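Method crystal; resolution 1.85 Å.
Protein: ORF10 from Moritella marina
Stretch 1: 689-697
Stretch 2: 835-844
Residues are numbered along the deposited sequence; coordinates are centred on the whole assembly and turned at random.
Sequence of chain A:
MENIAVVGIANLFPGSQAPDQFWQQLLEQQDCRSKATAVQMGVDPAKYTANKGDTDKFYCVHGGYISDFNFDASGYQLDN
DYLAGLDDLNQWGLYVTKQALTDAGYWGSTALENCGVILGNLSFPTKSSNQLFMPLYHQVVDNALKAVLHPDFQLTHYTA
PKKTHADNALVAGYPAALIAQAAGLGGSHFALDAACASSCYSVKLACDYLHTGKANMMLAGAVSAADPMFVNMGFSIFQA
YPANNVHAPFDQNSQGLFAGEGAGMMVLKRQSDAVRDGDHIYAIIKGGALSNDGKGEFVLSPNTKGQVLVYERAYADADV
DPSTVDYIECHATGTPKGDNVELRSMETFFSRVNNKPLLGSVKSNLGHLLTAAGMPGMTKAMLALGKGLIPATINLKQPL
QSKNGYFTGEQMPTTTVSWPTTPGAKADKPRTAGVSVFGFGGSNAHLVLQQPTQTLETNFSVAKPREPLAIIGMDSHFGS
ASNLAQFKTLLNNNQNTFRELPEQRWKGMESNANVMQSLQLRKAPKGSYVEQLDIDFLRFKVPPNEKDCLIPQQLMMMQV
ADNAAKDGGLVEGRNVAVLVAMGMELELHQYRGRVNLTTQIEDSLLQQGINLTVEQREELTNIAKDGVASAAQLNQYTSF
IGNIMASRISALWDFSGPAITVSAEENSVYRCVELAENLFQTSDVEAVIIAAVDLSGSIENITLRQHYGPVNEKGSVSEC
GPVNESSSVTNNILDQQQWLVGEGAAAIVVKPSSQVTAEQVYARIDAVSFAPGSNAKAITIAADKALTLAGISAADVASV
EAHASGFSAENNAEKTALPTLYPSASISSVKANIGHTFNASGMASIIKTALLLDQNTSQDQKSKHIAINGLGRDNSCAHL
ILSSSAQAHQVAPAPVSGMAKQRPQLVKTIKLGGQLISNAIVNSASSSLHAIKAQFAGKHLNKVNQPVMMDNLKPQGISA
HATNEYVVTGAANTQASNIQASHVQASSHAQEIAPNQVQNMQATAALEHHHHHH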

# COMPACT_ATOMS: atom_id res chain seq x y z
N ILE A 689 10.94 12.87 4.53
CA ILE A 689 11.35 12.46 3.19
C ILE A 689 10.09 12.01 2.48
O ILE A 689 9.38 11.14 2.98
CB ILE A 689 12.37 11.32 3.24
CG1 ILE A 689 13.62 11.74 4.02
CG2 ILE A 689 12.73 10.87 1.84
CD1 ILE A 689 14.71 10.68 4.05
N ILE A 690 9.80 12.60 1.32
CA ILE A 690 8.72 12.09 0.48
C ILE A 690 9.36 11.49 -0.76
O ILE A 690 9.94 12.21 -1.57
CB ILE A 690 7.71 13.17 0.08
CG1 ILE A 690 7.14 13.85 1.34
CG2 ILE A 690 6.58 12.51 -0.76
CD1 ILE A 690 6.16 14.98 1.05
N ALA A 691 9.29 10.17 -0.89
CA ALA A 691 9.82 9.49 -2.06
C ALA A 691 8.66 8.96 -2.88
O ALA A 691 7.52 8.82 -2.41
CB ALA A 691 10.79 8.36 -1.68
N ALA A 692 8.93 8.69 -4.15
CA ALA A 692 7.86 8.22 -5.02
C ALA A 692 8.49 7.28 -6.02
O ALA A 692 9.59 7.55 -6.50
CB ALA A 692 7.17 9.37 -5.75
N VAL A 693 7.80 6.21 -6.38
CA VAL A 693 8.34 5.29 -7.38
C VAL A 693 7.18 4.64 -8.12
O VAL A 693 6.17 4.25 -7.51
CB VAL A 693 9.26 4.23 -6.75
CG1 VAL A 693 8.56 3.46 -5.63
CG2 VAL A 693 9.79 3.26 -7.81
N ASP A 694 7.31 4.57 -9.43
CA ASP A 694 6.41 3.75 -10.23
C ASP A 694 7.22 3.27 -11.43
O ASP A 694 7.61 4.07 -12.29
CB ASP A 694 5.16 4.52 -10.68
CG ASP A 694 4.03 3.58 -11.10
OD1 ASP A 694 4.33 2.39 -11.40
OD2 ASP A 694 2.85 4.02 -11.12
N LEU A 695 7.48 1.98 -11.48
CA LEU A 695 8.13 1.44 -12.67
C LEU A 695 7.05 1.12 -13.71
O LEU A 695 6.78 -0.02 -14.07
CB LEU A 695 9.01 0.26 -12.29
CG LEU A 695 10.03 0.71 -11.22
CD1 LEU A 695 11.05 -0.37 -10.90
CD2 LEU A 695 10.76 2.00 -11.65
N SER A 696 6.43 2.21 -14.19
CA SER A 696 5.23 2.16 -15.02
C SER A 696 5.53 1.91 -16.50
O SER A 696 4.64 2.13 -17.33
CB SER A 696 4.43 3.45 -14.86
OG SER A 696 5.27 4.59 -14.70
N GLY A 697 6.73 1.47 -16.85
CA GLY A 697 6.99 0.97 -18.18
C GLY A 697 6.82 -0.53 -18.32
O GLY A 697 7.11 -1.07 -19.39
N GLY A 835 7.34 11.49 -19.81
CA GLY A 835 6.18 10.59 -19.88
C GLY A 835 5.36 10.57 -18.58
O GLY A 835 5.60 11.32 -17.64
N HIS A 836 4.34 9.71 -18.57
CA HIS A 836 3.37 9.63 -17.47
C HIS A 836 3.86 8.59 -16.48
O HIS A 836 3.86 7.40 -16.80
CB HIS A 836 2.00 9.25 -18.01
CG HIS A 836 0.87 9.53 -17.07
ND1 HIS A 836 1.01 9.44 -15.70
CD2 HIS A 836 -0.41 9.94 -17.29
CE1 HIS A 836 -0.14 9.77 -15.12
NE2 HIS A 836 -1.02 10.07 -16.06
N THR A 837 4.28 9.01 -15.28
CA THR A 837 4.81 8.06 -14.31
C THR A 837 3.79 7.70 -13.23
O THR A 837 4.18 7.21 -12.16
CB THR A 837 6.12 8.60 -13.70
OG1 THR A 837 5.88 9.84 -13.01
CG2 THR A 837 7.16 8.87 -14.82
N PHE A 838 2.50 7.94 -13.50
CA PHE A 838 1.38 7.45 -12.71
C PHE A 838 1.53 7.67 -11.21
O PHE A 838 1.37 8.80 -10.74
CB PHE A 838 1.12 5.99 -13.13
CG PHE A 838 0.52 5.94 -14.51
CD1 PHE A 838 -0.81 6.33 -14.68
CD2 PHE A 838 1.31 5.71 -15.64
CE1 PHE A 838 -1.37 6.39 -15.97
CE2 PHE A 838 0.76 5.78 -16.94
CZ PHE A 838 -0.57 6.12 -17.10
N ASN A 839 1.81 6.63 -10.42
CA ASN A 839 1.83 6.89 -8.97
C ASN A 839 2.97 7.81 -8.54
O ASN A 839 2.91 8.37 -7.43
CB ASN A 839 1.90 5.56 -8.21
CG ASN A 839 0.64 4.74 -8.42
OD1 ASN A 839 -0.45 5.23 -8.18
ND2 ASN A 839 0.78 3.50 -8.89
N ALA A 840 3.99 7.98 -9.35
CA ALA A 840 5.04 8.95 -9.05
C ALA A 840 4.85 10.29 -9.78
O ALA A 840 5.72 11.16 -9.68
CB ALA A 840 6.41 8.34 -9.41
N SER A 841 3.75 10.47 -10.52
CA SER A 841 3.66 11.63 -11.42
C SER A 841 3.67 12.96 -10.66
O SER A 841 4.15 13.97 -11.18
CB SER A 841 2.40 11.56 -12.29
OG SER A 841 1.24 11.38 -11.50
N GLY A 842 3.10 13.00 -9.45
CA GLY A 842 3.16 14.23 -8.68
C GLY A 842 4.58 14.66 -8.34
O GLY A 842 4.87 15.86 -8.25
N MET A 843 5.48 13.69 -8.14
CA MET A 843 6.86 14.03 -7.82
C MET A 843 7.59 14.63 -9.02
O MET A 843 8.34 15.60 -8.88
CB MET A 843 7.61 12.79 -7.30
CG MET A 843 8.94 13.09 -6.61
SD MET A 843 8.77 14.20 -5.19
CE MET A 843 7.97 13.07 -4.02
N ALA A 844 7.38 14.07 -10.22
CA ALA A 844 7.96 14.67 -11.42
C ALA A 844 7.55 16.13 -11.57
O ALA A 844 8.39 16.99 -11.89
CB ALA A 844 7.56 13.88 -12.67
O HOH W 1 4.00 2.65 -7.92

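What holds the apolar centre together? The strand points Ile 690, Ala 692 and Asp 694 toward the second stretch, in the alternation expected of an extended chain. Ala 692 CB lies 3.9 Å from Ala 840 CB and 3.8 Å from Met 843 CB, so one methyl group touches two residues a helical turn apart. Small side chains on both sides let the backbones come close: Ala 692 CA and Ala 840 CA mark the register.

How does Met 843 reach along the strand? Its side chain, with chi1 t and both chi2 and chi3 p, brings CE within 3.6 Å of Ile 690 CG2. The same CE sits 3.3 Å from Ile 690 O, packing against backbone as well as side chain.

Where does the contact turn polar? At the end of the strand, Asn 839 N donates a hydrogen bond to Asp 694 OD2, 2.9 Å long and nearly straight at 161°. The carboxylate thereby receives a backbone NH in the 3-10 segment that precedes the helix. A water donates to Val 693 O at 2.7 Å and weakly accepts from Asn 839 ND2 at 3.5 Å.

What lies beyond the strand? Ser 696 CB approaches the edge of the Phe 838 ring, 3.9 Å from CD2, while Ser 696 OG is hydrogen-bonded elsewhere in the structure.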